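Local coordinates for dTDP-4-dehydrorhamnose reductase (PDB 2GGS), which binds NADPH in a Rossmann-type fold and probably acts as a dTDP-4-dehydrorhamnose reductase in the making of dTDP-L-rhamnose, at residues Gly10-Gly13 against Ile14-Arg18; Pro47-Glu50 against Asp51-Lys55; Tyr130-Ser133 against Lys134-Gly137; Ser182-Ala186 against Arg187-Ser191. All coordinates share one frame; numbering follows the deposited sequence.

Contact 1. Residues Gly10-Gly13 against Ile14-Arg18; sequences GQLG and IELSR. With NDP (NADPH dihydro-nicotinamide-adenine-dinucleotide phosphate), chain C.
A chi1 of 175° at Leu12 turns CG away from the backbone N, whereas Leu16, one turn on, swings CG beside its own N (chi1 -72°), and the two isobutyl groups meet at a slant. CD1 of Leu16 touches CG of Leu12 at 3.6 Å, while Leu16 N donates to Leu12 O at 2.8 Å. Gly10 is the N-cap of this helix, and its O receives Ile14 N at 2.9 Å; the CG1 branch of Ile14 lies against the same oxygen. Together Gly10 and Gly13 are the last two glycines of the GxxGxxG loop of an extended short-chain dehydrogenase, placed between strand 3-6 and helix 11-20 of a beta-alpha-beta unit. A CB on Gly10 would run into NADPH O5B. The first turn instead offers its N-H groups to the pyrophosphate: Gln11 N reaches O2A of NADPH at 3.0 Å, and Leu12 N meets O1N at 3.0 Å with a nearly linear bond, so that each phosphate takes one donor from the helix start. At the far end, Arg18 grips Glu15 side-on, NE and NH2 both landing on OE1, with NH2 at 2.8 Å; Arg156 pairs with Glu15 OE2.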
loop_
_atom_site.group_PDB
_atom_site.type_symbol
_atom_site.label_atom_id
_atom_site.label_comp_id
_atom_site.label_asym_id
_atom_site.label_seq_id
_atom_site.Cartn_x
_atom_site.Cartn_y
_atom_site.Cartn_z
ATOM N N GLY A 10 9.369 -3.079 -3.387
ATOM C CA GLY A 10 8.897 -2.218 -2.284
ATOM C C GLY A 10 8.504 -3.089 -1.084
ATOM O O GLY A 10 8.677 -4.311 -1.092
ATOM N N GLN A 11 7.906 -2.462 -0.076
ATOM C CA GLN A 11 7.626 -3.187 1.167
ATOM C C GLN A 11 6.675 -4.357 0.955
ATOM O O GLN A 11 6.985 -5.507 1.301
ATOM C CB GLN A 11 7.014 -2.254 2.197
ATOM C CG GLN A 11 7.793 -1.004 2.556
ATOM C CD GLN A 11 7.151 -0.293 3.711
ATOM O OE1 GLN A 11 6.104 0.401 3.555
ATOM N NE2 GLN A 11 7.783 -0.368 4.853
ATOM N N LEU A 12 5.523 -4.064 0.340
ATOM C CA LEU A 12 4.528 -5.081 0.049
ATOM C C LEU A 12 5.083 -6.062 -0.987
ATOM O O LEU A 12 5.003 -7.255 -0.792
ATOM C CB LEU A 12 3.218 -4.445 -0.440
ATOM C CG LEU A 12 2.194 -5.496 -0.868
ATOM C CD1 LEU A 12 1.825 -6.410 0.341
ATOM C CD2 LEU A 12 0.950 -4.727 -1.327
ATOM N N GLY A 13 5.724 -5.554 -2.054
ATOM C CA GLY A 13 6.218 -6.426 -3.098
ATOM C C GLY A 13 7.224 -7.461 -2.630
ATOM O O GLY A 13 7.170 -8.579 -3.063
ATOM N N ILE A 14 8.164 -7.072 -1.765
ATOM C CA ILE A 14 9.146 -8.026 -1.197
ATOM C C ILE A 14 8.423 -9.204 -0.547
ATOM O O ILE A 14 8.763 -10.358 -0.789
ATOM C CB ILE A 14 10.095 -7.354 -0.235
ATOM C CG1 ILE A 14 11.010 -6.428 -1.054
ATOM C CG2 ILE A 14 10.980 -8.407 0.528
ATOM C CD1 ILE A 14 11.799 -5.453 -0.247
ATOM N N GLU A 15 7.431 -8.857 0.276
ATOM C CA GLU A 15 6.687 -9.851 1.013
ATOM C C GLU A 15 5.800 -10.708 0.098
ATOM O O GLU A 15 5.746 -11.936 0.265
ATOM C CB GLU A 15 5.912 -9.194 2.159
ATOM C CG GLU A 15 6.851 -8.526 3.198
ATOM C CD GLU A 15 7.837 -9.487 3.815
ATOM O OE1 GLU A 15 7.455 -10.653 4.091
ATOM O OE2 GLU A 15 9.009 -9.090 4.052
ATOM N N LEU A 16 5.119 -10.086 -0.864
ATOM C CA LEU A 16 4.390 -10.844 -1.884
ATOM C C LEU A 16 5.282 -11.841 -2.611
ATOM O O LEU A 16 4.915 -12.979 -2.815
ATOM C CB LEU A 16 3.768 -9.903 -2.927
ATOM C CG LEU A 16 2.563 -9.065 -2.509
ATOM C CD1 LEU A 16 2.153 -7.976 -3.517
ATOM C CD2 LEU A 16 1.378 -10.018 -2.241
ATOM N N SER A 17 6.457 -11.383 -3.049
ATOM C CA SER A 17 7.388 -12.268 -3.724
ATOM C C SER A 17 7.725 -13.508 -2.872
ATOM O O SER A 17 7.727 -14.627 -3.368
ATOM C CB SER A 17 8.647 -11.481 -4.077
ATOM O OG SER A 17 8.294 -10.564 -5.102
ATOM N N ARG A 18 7.993 -13.274 -1.589
ATOM C CA ARG A 18 8.434 -14.305 -0.654
ATOM C C ARG A 18 7.353 -15.370 -0.577
ATOM O O ARG A 18 7.632 -16.581 -0.686
ATOM C CB ARG A 18 8.688 -13.677 0.720
ATOM C CG ARG A 18 9.235 -14.674 1.756
ATOM C CD ARG A 18 9.597 -13.985 3.079
ATOM N NE ARG A 18 8.473 -13.303 3.723
ATOM C CZ ARG A 18 7.465 -13.900 4.368
ATOM N NH1 ARG A 18 7.425 -15.226 4.515
ATOM N NH2 ARG A 18 6.498 -13.156 4.894
HETATM P PA NDP C . 7.044 1.287 -1.509
HETATM O O1A NDP C . 7.316 2.733 -1.496
HETATM O O2A NDP C . 7.858 0.510 -0.544
HETATM O O5B NDP C . 7.253 0.661 -2.944
HETATM C C5B NDP C . 6.935 1.401 -4.110
HETATM C C4B NDP C . 7.220 0.473 -5.262
HETATM O O4B NDP C . 6.773 1.126 -6.453
HETATM C C3B NDP C . 8.690 0.110 -5.399
HETATM O O3B NDP C . 8.784 -1.249 -5.729
HETATM C C2B NDP C . 9.107 0.978 -6.593
HETATM O O2B NDP C . 10.148 0.336 -7.265
HETATM C C1B NDP C . 7.817 0.953 -7.400
HETATM N N9A NDP C . 7.776 2.051 -8.371
HETATM C C8A NDP C . 7.643 3.380 -8.107
HETATM N N7A NDP C . 7.679 4.057 -9.290
HETATM C C5A NDP C . 7.837 3.154 -10.274
HETATM C C6A NDP C . 7.953 3.280 -11.664
HETATM N N6A NDP C . 8.018 4.513 -12.239
HETATM N N1A NDP C . 8.135 2.126 -12.376
HETATM C C2A NDP C . 8.188 0.862 -11.801
HETATM N N3A NDP C . 8.089 0.752 -10.435
HETATM C C4A NDP C . 7.924 1.881 -9.707
HETATM O O3 NDP C . 5.438 1.211 -1.290
HETATM P PN NDP C . 4.626 0.125 -0.399
HETATM O O1N NDP C . 5.066 -1.239 -0.586
HETATM O O2N NDP C . 4.618 0.756 0.941
HETATM O O5D NDP C . 3.163 0.351 -1.006
HETATM C C5D NDP C . 2.562 -0.648 -1.824
HETATM C C4D NDP C . 1.206 -0.196 -2.351
HETATM O O4D NDP C . 0.367 0.057 -1.247
HETATM C C3D NDP C . 1.238 1.090 -3.171
HETATM O O3D NDP C . 0.212 0.925 -4.112
HETATM C C2D NDP C . 0.863 2.164 -2.180
HETATM O O2D NDP C . 0.314 3.288 -2.848
HETATM C C1D NDP C . -0.170 1.379 -1.336
HETATM N N1N NDP C . -0.311 1.973 -0.002
HETATM C C2N NDP C . 0.833 2.237 0.703
HETATM C C3N NDP C . 0.794 2.616 2.037
HETATM C C7N NDP C . 2.078 2.885 2.752
HETATM O O7N NDP C . 2.033 3.492 4.022
HETATM N N7N NDP C . 3.236 2.566 2.178
HETATM C C4N NDP C . -0.533 2.765 2.759
HETATM C C5N NDP C . -1.741 2.488 1.894
HETATM C C6N NDP C . -1.565 2.093 0.563
HETATM P P2B NDP C . 11.727 0.825 -7.116
HETATM O O1X NDP C . 12.456 -0.363 -7.599
HETATM O O2X NDP C . 11.996 1.170 -5.690
HETATM O O3X NDP C . 11.974 2.085 -7.986
#

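Contact 2. Residues Pro47-Glu50 against Asp51-Lys55; sequences PRLE and DFIIK
Ile53 rests against Leu49 one turn earlier in helix 46-56, the two side chains lying alongside each other and pointing the same way. Followed outward, CB of Ile53 passes the carbonyl of the preceding turn, 3.7 Å from Glu50 O. CG1, carried beside the backbone N (chi1 -73°), then skirts Leu49 O at 3.6 Å, the oxygen that also accepts the Ile53 N-H. The chain finishes with CD1, which meets CD1 of Leu49 at 3.8 Å, methyl against methyl. Ile54 treats the next carbonyl in the same manner: its CG1 comes within 3.3 Å of Glu50 O, which its own N-H binds at 3.0 Å. On the outer side, Asp51 and Lys55 form an i to i+4 salt bridge, NZ of Lys55 approaching OD1 of Asp51 at 2.9 Å on the syn lone pair. A water donates to Arg48 O at 2.7 Å and only weakly to OD2 of Asp51, adding a solvent link beside the backbone bond from Phe52 N. This is an amphipathic helix with its charged pair facing out. The other side is laid against the Rossmann sheet and a second helix: Leu49 and Ile53 press on helix 77-97, where Glu50 also reaches His90 and Arg93, while Phe52 packs onto strands 3-6 and 26-30 and Ile53 touches strand 3-6.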
loop_
_atom_site.group_PDB
_atom_site.type_symbol
_atom_site.label_atom_id
_atom_site.label_comp_id
_atom_site.label_asym_id
_atom_site.label_seq_id
_atom_site.Cartn_x
_atom_site.Cartn_y
_atom_site.Cartn_z
ATOM N N PRO A 47 4.561 2.326 -23.619
ATOM C CA PRO A 47 4.635 1.250 -24.609
ATOM C C PRO A 47 5.460 0.062 -24.136
ATOM O O PRO A 47 5.071 -1.091 -24.424
ATOM C CB PRO A 47 5.292 1.939 -25.836
ATOM C CG PRO A 47 5.043 3.408 -25.604
ATOM C CD PRO A 47 5.197 3.565 -24.116
ATOM N N ARG A 48 6.532 0.331 -23.389
ATOM C CA ARG A 48 7.411 -0.728 -22.848
ATOM C C ARG A 48 6.652 -1.561 -21.803
ATOM O O ARG A 48 6.761 -2.794 -21.787
ATOM C CB ARG A 48 8.698 -0.161 -22.275
ATOM C CG ARG A 48 9.756 0.117 -23.341
ATOM C CD ARG A 48 11.172 0.161 -22.774
ATOM N NE ARG A 48 12.088 0.874 -23.663
ATOM C CZ ARG A 48 13.324 1.244 -23.331
ATOM N NH1 ARG A 48 13.816 0.935 -22.137
ATOM N NH2 ARG A 48 14.079 1.906 -24.203
ATOM N N LEU A 49 5.872 -0.876 -20.970
ATOM C CA LEU A 49 4.978 -1.557 -20.004
ATOM C C LEU A 49 3.993 -2.505 -20.681
ATOM O O LEU A 49 3.920 -3.699 -20.331
ATOM C CB LEU A 49 4.244 -0.524 -19.141
ATOM C CG LEU A 49 3.085 -1.044 -18.277
ATOM C CD1 LEU A 49 3.667 -1.977 -17.196
ATOM C CD2 LEU A 49 2.358 0.138 -17.664
ATOM N N GLU A 50 3.213 -1.994 -21.639
ATOM C CA GLU A 50 2.240 -2.827 -22.308
ATOM C C GLU A 50 2.889 -4.028 -23.021
ATOM O O GLU A 50 2.384 -5.146 -22.960
ATOM C CB GLU A 50 1.363 -2.014 -23.266
ATOM C CG GLU A 50 0.546 -0.912 -22.570
ATOM C CD GLU A 50 -0.558 -0.301 -23.449
ATOM O OE1 GLU A 50 -1.205 -1.009 -24.235
ATOM O OE2 GLU A 50 -0.762 0.910 -23.365
ATOM N N ASP A 51 4.022 -3.789 -23.679
ATOM C CA ASP A 51 4.751 -4.852 -24.366
ATOM C C ASP A 51 5.200 -5.916 -23.378
ATOM O O ASP A 51 5.103 -7.103 -23.650
ATOM C CB ASP A 51 6.013 -4.303 -25.045
ATOM C CG ASP A 51 6.710 -5.371 -25.881
ATOM O OD1 ASP A 51 6.054 -5.945 -26.768
ATOM O OD2 ASP A 51 7.882 -5.662 -25.607
ATOM N N PHE A 52 5.641 -5.479 -22.208
ATOM C CA PHE A 52 6.166 -6.396 -21.185
ATOM C C PHE A 52 5.056 -7.324 -20.727
ATOM O O PHE A 52 5.245 -8.553 -20.630
ATOM C CB PHE A 52 6.746 -5.590 -20.016
ATOM C CG PHE A 52 7.417 -6.433 -18.987
ATOM C CD1 PHE A 52 8.747 -6.827 -19.139
ATOM C CD2 PHE A 52 6.700 -6.900 -17.896
ATOM C CE1 PHE A 52 9.364 -7.633 -18.170
ATOM C CE2 PHE A 52 7.311 -7.735 -16.953
ATOM C CZ PHE A 52 8.618 -8.095 -17.084
ATOM N N ILE A 53 3.872 -6.739 -20.495
ATOM C CA ILE A 53 2.742 -7.512 -20.018
ATOM C C ILE A 53 2.310 -8.531 -21.058
ATOM O O ILE A 53 2.084 -9.696 -20.732
ATOM C CB ILE A 53 1.578 -6.567 -19.602
ATOM C CG1 ILE A 53 1.944 -5.866 -18.278
ATOM C CG2 ILE A 53 0.250 -7.339 -19.450
ATOM C CD1 ILE A 53 1.061 -4.674 -17.908
ATOM N N ILE A 54 2.210 -8.072 -22.307
ATOM C CA ILE A 54 1.747 -8.920 -23.396
ATOM C C ILE A 54 2.748 -10.050 -23.685
ATOM O O ILE A 54 2.333 -11.176 -23.987
ATOM C CB ILE A 54 1.372 -8.083 -24.645
ATOM C CG1 ILE A 54 0.172 -7.178 -24.303
ATOM C CG2 ILE A 54 1.033 -8.997 -25.857
ATOM C CD1 ILE A 54 -0.036 -6.018 -25.215
ATOM N N LYS A 55 4.044 -9.747 -23.569
ATOM C CA LYS A 55 5.100 -10.759 -23.742
ATOM C C LYS A 55 5.163 -11.782 -22.588
ATOM O O LYS A 55 5.239 -12.984 -22.838
ATOM C CB LYS A 55 6.483 -10.109 -23.988
ATOM C CG LYS A 55 6.593 -9.301 -25.295
ATOM C CD LYS A 55 6.437 -10.195 -26.555
ATOM C CE LYS A 55 6.136 -9.373 -27.831
ATOM N NZ LYS A 55 7.136 -8.300 -28.066
HETATM O O HOH W 1 8.943 -4.122 -22.703
#

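Contact 3. Residues Tyr130-Ser133 against Lys134-Gly137; sequences YGLS and KLLG. With NDP (NADPH dihydro-nicotinamide-adenine-dinucleotide phosphate), chain C.
Lys134 runs alongside Tyr130 in the same direction, its CG set over one face of the phenol ring. CG of Lys134 sits 4.0 Å from the ring centroid, displaced toward the rim, in a CH-pi contact. Bends at chi2 (-72°) and chi3 (-62°) then carry the lysine past the ring to the nicotinamide ribose of NADPH. There NZ of Lys134 donates to O3D of the cofactor at 2.9 Å and weakly to its O2D, with Ile105 O as a further partner. Tyr130 reaches the same sugar from its ring edge, OH to O2D at 2.8 Å. On the outer flank, Leu132 CD1 leans on Leu136 CG at 4.1 Å. Tyr130 and Lys134, four apart in helix 129-141, match the YxxxK pair of short-chain dehydrogenases. Cut back to an alanine, Lys134 would probably leave O3D of the ribose and the Ile105 carbonyl without this donor, and the CH-pi contact on the Tyr130 face would be lost. With O2D held by the tyrosine and, weakly, by the lysine, and O3D by the lysine, the ribose diol is held at the helix, and the tyrosine hydroxyl is kept beside the nicotinamide, its OH 3.4 Å from N1N of the cofactor.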
loop_
_atom_site.group_PDB
_atom_site.type_symbol
_atom_site.label_atom_id
_atom_site.label_comp_id
_atom_site.label_asym_id
_atom_site.label_seq_id
_atom_site.Cartn_x
_atom_site.Cartn_y
_atom_site.Cartn_z
ATOM N N TYR A 130 -1.225 12.738 -3.113
ATOM C CA TYR A 130 -0.967 11.315 -3.101
ATOM C C TYR A 130 -2.324 10.594 -3.171
ATOM O O TYR A 130 -2.539 9.733 -4.036
ATOM C CB TYR A 130 -0.205 10.903 -1.826
ATOM C CG TYR A 130 -0.185 9.414 -1.612
ATOM C CD1 TYR A 130 0.533 8.565 -2.448
ATOM C CD2 TYR A 130 -0.922 8.840 -0.564
ATOM C CE1 TYR A 130 0.551 7.183 -2.237
ATOM C CE2 TYR A 130 -0.936 7.442 -0.359
ATOM C CZ TYR A 130 -0.202 6.626 -1.190
ATOM O OH TYR A 130 -0.168 5.266 -0.988
ATOM N N GLY A 131 -3.231 10.972 -2.270
ATOM C CA GLY A 131 -4.593 10.400 -2.256
ATOM C C GLY A 131 -5.371 10.564 -3.566
ATOM O O GLY A 131 -6.003 9.623 -4.069
ATOM N N LEU A 132 -5.307 11.758 -4.145
ATOM C CA LEU A 132 -6.004 12.025 -5.415
ATOM C C LEU A 132 -5.398 11.220 -6.559
ATOM O O LEU A 132 -6.130 10.589 -7.327
ATOM C CB LEU A 132 -5.993 13.535 -5.741
ATOM C CG LEU A 132 -6.780 13.816 -7.047
ATOM C CD1 LEU A 132 -8.201 13.216 -7.065
ATOM C CD2 LEU A 132 -6.830 15.326 -7.313
ATOM N N SER A 133 -4.069 11.265 -6.712
ATOM C CA SER A 133 -3.440 10.445 -7.762
ATOM C C SER A 133 -3.811 8.966 -7.616
ATOM O O SER A 133 -4.125 8.307 -8.610
ATOM C CB SER A 133 -1.907 10.639 -7.844
ATOM O OG SER A 133 -1.273 10.264 -6.640
ATOM N N LYS A 134 -3.800 8.451 -6.374
ATOM C CA LYS A 134 -4.212 7.090 -6.135
ATOM C C LYS A 134 -5.680 6.876 -6.469
ATOM O O LYS A 134 -6.026 5.868 -7.107
ATOM C CB LYS A 134 -3.868 6.671 -4.698
ATOM C CG LYS A 134 -2.325 6.526 -4.465
ATOM C CD LYS A 134 -1.683 5.311 -5.135
ATOM C CE LYS A 134 -2.231 3.958 -4.622
ATOM N NZ LYS A 134 -1.616 2.791 -5.308
ATOM N N LEU A 135 -6.525 7.817 -6.112
ATOM C CA LEU A 135 -7.964 7.694 -6.437
ATOM C C LEU A 135 -8.167 7.651 -7.948
ATOM O O LEU A 135 -8.959 6.876 -8.423
ATOM C CB LEU A 135 -8.777 8.833 -5.853
ATOM C CG LEU A 135 -10.247 8.834 -6.278
ATOM C CD1 LEU A 135 -10.931 7.528 -5.858
ATOM C CD2 LEU A 135 -10.909 10.065 -5.643
ATOM N N LEU A 136 -7.433 8.467 -8.697
ATOM C CA LEU A 136 -7.501 8.397 -10.164
ATOM C C LEU A 136 -7.038 7.037 -10.690
ATOM O O LEU A 136 -7.708 6.457 -11.544
ATOM C CB LEU A 136 -6.755 9.584 -10.804
ATOM C CG LEU A 136 -7.332 10.948 -10.376
ATOM C CD1 LEU A 136 -6.529 12.084 -11.003
ATOM C CD2 LEU A 136 -8.848 11.149 -10.619
ATOM N N GLY A 137 -5.980 6.462 -10.129
ATOM C CA GLY A 137 -5.606 5.094 -10.449
ATOM C C GLY A 137 -6.713 4.087 -10.146
ATOM O O GLY A 137 -6.961 3.194 -10.947
HETATM P PA NDP C . 7.044 1.287 -1.509
HETATM O O1A NDP C . 7.316 2.733 -1.496
HETATM O O2A NDP C . 7.858 0.510 -0.544
HETATM O O5B NDP C . 7.253 0.661 -2.944
HETATM C C5B NDP C . 6.935 1.401 -4.110
HETATM C C4B NDP C . 7.220 0.473 -5.262
HETATM O O4B NDP C . 6.773 1.126 -6.453
HETATM C C3B NDP C . 8.690 0.110 -5.399
HETATM O O3B NDP C . 8.784 -1.249 -5.729
HETATM C C2B NDP C . 9.107 0.978 -6.593
HETATM O O2B NDP C . 10.148 0.336 -7.265
HETATM C C1B NDP C . 7.817 0.953 -7.400
HETATM N N9A NDP C . 7.776 2.051 -8.371
HETATM C C8A NDP C . 7.643 3.380 -8.107
HETATM N N7A NDP C . 7.679 4.057 -9.290
HETATM C C5A NDP C . 7.837 3.154 -10.274
HETATM C C6A NDP C . 7.953 3.280 -11.664
HETATM N N6A NDP C . 8.018 4.513 -12.239
HETATM N N1A NDP C . 8.135 2.126 -12.376
HETATM C C2A NDP C . 8.188 0.862 -11.801
HETATM N N3A NDP C . 8.089 0.752 -10.435
HETATM C C4A NDP C . 7.924 1.881 -9.707
HETATM O O3 NDP C . 5.438 1.211 -1.290
HETATM P PN NDP C . 4.626 0.125 -0.399
HETATM O O1N NDP C . 5.066 -1.239 -0.586
HETATM O O2N NDP C . 4.618 0.756 0.941
HETATM O O5D NDP C . 3.163 0.351 -1.006
HETATM C C5D NDP C . 2.562 -0.648 -1.824
HETATM C C4D NDP C . 1.206 -0.196 -2.351
HETATM O O4D NDP C . 0.367 0.057 -1.247
HETATM C C3D NDP C . 1.238 1.090 -3.171
HETATM O O3D NDP C . 0.212 0.925 -4.112
HETATM C C2D NDP C . 0.863 2.164 -2.180
HETATM O O2D NDP C . 0.314 3.288 -2.848
HETATM C C1D NDP C . -0.170 1.379 -1.336
HETATM N N1N NDP C . -0.311 1.973 -0.002
HETATM C C2N NDP C . 0.833 2.237 0.703
HETATM C C3N NDP C . 0.794 2.616 2.037
HETATM C C7N NDP C . 2.078 2.885 2.752
HETATM O O7N NDP C . 2.033 3.492 4.022
HETATM N N7N NDP C . 3.236 2.566 2.178
HETATM C C4N NDP C . -0.533 2.765 2.759
HETATM C C5N NDP C . -1.741 2.488 1.894
HETATM C C6N NDP C . -1.565 2.093 0.563
HETATM P P2B NDP C . 11.727 0.825 -7.116
HETATM O O1X NDP C . 12.456 -0.363 -7.599
HETATM O O2X NDP C . 11.996 1.170 -5.690
HETATM O O3X NDP C . 11.974 2.085 -7.986
#

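Contact 4. Residues Ser182-Ala186 against Arg187-Ser191; sequences SPISA and RKLAS
The guanidinium of Arg187 turns an edge toward Ser185, whose OG lies near the plane of the group. The link between them is a third residue, Asp267: its OD2 forms a salt bridge with Arg187 NE and a hydrogen bond with Ser185 OG. In Arg187, CG stands between the backbone N and the carbonyl carbon (chi1 66°), and this brings CG to within 3.4 Å of Ser185 OG before the extended chain carries NE onward. Ser185 is the N-cap of helix 186-199, the helix that follows the loop after strand 180-181. With chi1 at 61°, its OG folds back over the first turn and accepts the N-H of Lys188 at 3.1 Å, while CG of Lys188 packs against the same oxygen. The carbonyl of Ser185 takes Leu189 N at 3.1 Å, and Ala186 O receives Ala190 N at 2.9 Å. Just before the cap, Ile184 sends CD1 across the start of the helix to CB of Leu189, 3.8 Å away. Replacing Ser185 by an alanine would probably leave the Lys188 N-H without its cap and deprive Asp267 of one of its partners. A carboxylate set at the N-terminal end of a helix, next to an arginine and a capping hydroxyl, is likely to be stabilised in its charged form, and through it Asp267, near the C-terminal end of the chain, is joined to this first turn.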
loop_
_atom_site.group_PDB
_atom_site.type_symbol
_atom_site.label_atom_id
_atom_site.label_comp_id
_atom_site.label_asym_id
_atom_site.label_seq_id
_atom_site.Cartn_x
_atom_site.Cartn_y
_atom_site.Cartn_z
ATOM N N SER A 182 -5.066 2.656 10.162
ATOM C CA SER A 182 -5.167 1.226 10.370
ATOM C C SER A 182 -3.919 0.449 9.849
ATOM O O SER A 182 -4.011 -0.317 8.892
ATOM C CB SER A 182 -6.464 0.678 9.724
ATOM O OG SER A 182 -6.623 1.205 8.450
ATOM N N PRO A 183 -2.779 0.619 10.531
ATOM C CA PRO A 183 -1.515 0.111 9.987
ATOM C C PRO A 183 -1.508 -1.421 9.904
ATOM O O PRO A 183 -1.965 -2.103 10.834
ATOM C CB PRO A 183 -0.474 0.606 11.001
ATOM C CG PRO A 183 -1.275 0.786 12.306
ATOM C CD PRO A 183 -2.587 1.330 11.816
ATOM N N ILE A 184 -1.005 -1.960 8.796
ATOM C CA ILE A 184 -0.837 -3.385 8.609
ATOM C C ILE A 184 0.604 -3.635 8.200
ATOM O O ILE A 184 1.178 -2.842 7.425
ATOM C CB ILE A 184 -1.861 -3.911 7.532
ATOM C CG1 ILE A 184 -1.852 -5.451 7.384
ATOM C CG2 ILE A 184 -1.669 -3.131 6.138
ATOM C CD1 ILE A 184 -3.002 -5.959 6.515
ATOM N N SER A 185 1.218 -4.694 8.713
ATOM C CA SER A 185 2.574 -5.049 8.257
ATOM C C SER A 185 2.534 -5.502 6.822
ATOM O O SER A 185 1.547 -6.092 6.357
ATOM C CB SER A 185 3.226 -6.140 9.090
ATOM O OG SER A 185 2.467 -7.334 9.017
ATOM N N ALA A 186 3.613 -5.217 6.085
ATOM C CA ALA A 186 3.657 -5.759 4.739
ATOM C C ALA A 186 3.425 -7.256 4.675
ATOM O O ALA A 186 2.761 -7.718 3.751
ATOM C CB ALA A 186 5.000 -5.380 4.047
ATOM N N ARG A 187 3.991 -8.033 5.620
ATOM C CA ARG A 187 3.851 -9.489 5.590
ATOM C C ARG A 187 2.399 -9.957 5.815
ATOM O O ARG A 187 1.960 -10.906 5.173
ATOM C CB ARG A 187 4.813 -10.171 6.563
ATOM C CG ARG A 187 4.513 -9.873 8.035
ATOM C CD ARG A 187 5.532 -10.661 8.858
ATOM N NE ARG A 187 5.191 -10.606 10.270
ATOM C CZ ARG A 187 5.654 -11.463 11.182
ATOM N NH1 ARG A 187 6.494 -12.437 10.843
ATOM N NH2 ARG A 187 5.280 -11.334 12.449
ATOM N N LYS A 188 1.680 -9.297 6.722
ATOM C CA LYS A 188 0.276 -9.683 6.940
ATOM C C LYS A 188 -0.602 -9.350 5.756
ATOM O O LYS A 188 -1.453 -10.167 5.350
ATOM C CB LYS A 188 -0.284 -9.051 8.222
ATOM C CG LYS A 188 0.368 -9.621 9.475
ATOM C CD LYS A 188 -0.041 -11.088 9.728
ATOM C CE LYS A 188 0.533 -11.555 11.064
ATOM N NZ LYS A 188 0.895 -13.013 11.094
ATOM N N LEU A 189 -0.393 -8.152 5.200
ATOM C CA LEU A 189 -1.077 -7.733 3.958
ATOM C C LEU A 189 -0.772 -8.724 2.825
ATOM O O LEU A 189 -1.667 -9.127 2.111
ATOM C CB LEU A 189 -0.678 -6.302 3.566
ATOM C CG LEU A 189 -1.430 -5.847 2.305
ATOM C CD1 LEU A 189 -2.976 -6.077 2.376
ATOM C CD2 LEU A 189 -1.106 -4.392 2.017
ATOM N N ALA A 190 0.490 -9.133 2.662
ATOM C CA ALA A 190 0.856 -10.082 1.585
ATOM C C ALA A 190 0.131 -11.414 1.746
ATOM O O ALA A 190 -0.395 -11.953 0.770
ATOM C CB ALA A 190 2.311 -10.291 1.569
ATOM N N SER A 191 0.090 -11.894 2.990
ATOM C CA SER A 191 -0.604 -13.147 3.309
ATOM C C SER A 191 -2.102 -13.047 2.946
ATOM O O SER A 191 -2.665 -14.003 2.365
ATOM C CB SER A 191 -0.397 -13.508 4.773
ATOM O OG SER A 191 -1.119 -14.698 5.071
#

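Along the chain the four contacts follow in series, each within a helix or at its start, around the parallel sheet of the Rossmann fold. Contacts 1 and 4 are neighbours, centres about 10 Å apart: helices 11-20 and 186-199 pack together, with Ala186 CB against Gln11 O and Ala190 CB near Leu16 N. Contact 3 lies about 22 Å from contact 1 between centres, on the opposite side of the chain's centre, yet both touch NADPH: the pyrophosphate and the nicotinamide ribose are gripped from helices 11-20 and 129-141 respectively. Contact 2, 22 to 29 Å from the other centres, does not touch the cofactor; its helix 46-56 backs Leu43 of the NADPH site.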